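Local coordinates for protein AvmM (Streptomyces sp. NBRC 109436, PDB 7FE6) that catalyses macrocyclization in alchivemycin A biosynthesis through a dehydration and Michael-type addition, at residues 59-64 with 110-115. Residues are numbered along the deposited sequence; the frame is centred on the assembly and turned at random.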
# COMPACT_ATOMS: atom_id res chain seq x y z
N GLY A 59 7.06 -19.43 -2.15
CA GLY A 59 7.15 -19.06 -0.75
C GLY A 59 7.68 -17.65 -0.61
O GLY A 59 8.37 -17.14 -1.49
N LEU A 60 7.34 -17.03 0.52
CA LEU A 60 7.73 -15.65 0.78
C LEU A 60 9.09 -15.57 1.47
O LEU A 60 9.39 -16.33 2.40
CB LEU A 60 6.69 -14.95 1.66
CG LEU A 60 7.06 -13.49 2.00
CD1 LEU A 60 7.05 -12.61 0.76
CD2 LEU A 60 6.31 -12.87 3.17
N ASN A 61 9.89 -14.60 1.04
CA ASN A 61 11.08 -14.17 1.77
C ASN A 61 10.87 -12.74 2.27
O ASN A 61 10.17 -11.94 1.64
CB ASN A 61 12.33 -14.24 0.88
CG ASN A 61 12.57 -15.65 0.33
OD1 ASN A 61 12.97 -16.56 1.05
ND2 ASN A 61 12.29 -15.83 -0.97
N LEU A 62 11.44 -12.46 3.44
CA LEU A 62 11.35 -11.16 4.12
C LEU A 62 12.77 -10.71 4.46
O LEU A 62 13.55 -11.49 5.01
CB LEU A 62 10.51 -11.27 5.39
CG LEU A 62 9.50 -10.20 5.77
CD1 LEU A 62 8.41 -10.05 4.72
CD2 LEU A 62 8.90 -10.61 7.07
N VAL A 63 13.12 -9.48 4.10
CA VAL A 63 14.46 -8.97 4.34
C VAL A 63 14.39 -7.80 5.31
O VAL A 63 13.62 -6.87 5.10
CB VAL A 63 15.16 -8.55 3.04
CG1 VAL A 63 16.56 -8.10 3.34
CG2 VAL A 63 15.18 -9.70 2.07
N ILE A 64 15.18 -7.87 6.38
CA ILE A 64 15.29 -6.76 7.32
C ILE A 64 16.64 -6.11 7.09
O ILE A 64 17.66 -6.80 7.04
CB ILE A 64 15.11 -7.22 8.77
CG1 ILE A 64 13.76 -7.93 8.92
CG2 ILE A 64 15.23 -6.00 9.69
CD1 ILE A 64 13.45 -8.37 10.33
N ALA A 110 18.13 -11.75 5.37
CA ALA A 110 17.08 -12.32 4.55
C ALA A 110 16.52 -13.57 5.21
O ALA A 110 17.27 -14.49 5.55
CB ALA A 110 17.60 -12.63 3.14
N CYS A 111 15.20 -13.60 5.40
CA CYS A 111 14.51 -14.67 6.12
C CYS A 111 13.46 -15.34 5.25
O CYS A 111 12.64 -14.67 4.62
CB CYS A 111 13.85 -14.14 7.39
SG CYS A 111 15.00 -13.41 8.49
N GLN A 112 13.45 -16.67 5.28
CA GLN A 112 12.44 -17.43 4.57
C GLN A 112 11.20 -17.61 5.43
O GLN A 112 11.28 -18.11 6.56
CB GLN A 112 13.01 -18.79 4.14
CG GLN A 112 12.11 -19.55 3.18
CD GLN A 112 12.70 -20.90 2.75
OE1 GLN A 112 11.97 -21.81 2.36
NE2 GLN A 112 14.03 -21.00 2.77
N LEU A 113 10.05 -17.23 4.89
CA LEU A 113 8.73 -17.41 5.51
C LEU A 113 7.83 -18.26 4.61
O LEU A 113 6.70 -17.85 4.32
CB LEU A 113 8.07 -16.04 5.77
CG LEU A 113 8.49 -15.25 7.01
CD1 LEU A 113 9.95 -14.80 6.92
CD2 LEU A 113 7.58 -14.03 7.16
N SER A 114 8.29 -19.46 4.22
CA SER A 114 7.58 -20.29 3.27
C SER A 114 6.74 -21.32 4.02
O SER A 114 6.77 -21.41 5.25
CB SER A 114 8.55 -21.03 2.33
OG SER A 114 9.34 -22.01 3.02
N GLY A 115 5.97 -22.09 3.26
CA GLY A 115 5.25 -23.21 3.83
C GLY A 115 3.82 -23.29 3.35
O GLY A 115 3.28 -22.36 2.74
O HOH W 1 5.37 -17.85 2.20
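Leu-62 and Cys-111 form a hydrogen-bonded antiparallel pair, with Leu-62 N 2.8 Å from Cys-111 O and Cys-111 N 2.7 Å from Leu-62 O; the N-to-C directions of segments 59-64 and 110-113 lie 152° apart, close to antiparallel. Next along, Leu-113 N donates to Leu-60 O at 2.7 Å, while Leu-60 N and Leu-113 O, 3.9 Å apart, are bridged by a water that accepts from the first and donates to the second. Leu-60, Leu-62, Cys-111 and Leu-113 point to one face. There Leu-113 CD2 meets Leu-62 CD2 at 3.7 Å while its CD1 lies 3.9 Å from Leu-62 CB, so both branches of Leu-113 bear on one neighbour. This face packs on Val-45 and Val-140 of the facing sheet. Val-63, Ala-110, Asn-61 and Gln-112 occupy the other face, where Val-63 CG2 touches Ala-110 CB. With CG of Asn-61 anti to its carbonyl carbon (chi1 -57°), the amide lies beside the neighbouring strand and OD1 rests 3.8 Å from Gln-112 CG, a plain contact with the amide planes 70° apart. Asn-61 ND2 instead bonds Leu-158 O and Phe-175 O. Gln-112 reaches out extended: its OE1 accepts from Ser-114 OG at 2.7 Å, and its NE2 donates to Gly-173 O. An alanine in place of Gln-112 would probably leave Ser-114 OG and Gly-173 O without these partners and the 173-175 segment less firmly tied to the strand. The chemistry is thus two-sided: leucines fill the interior of a beta sandwich, while amides on the reverse face fasten a loop to the sheet.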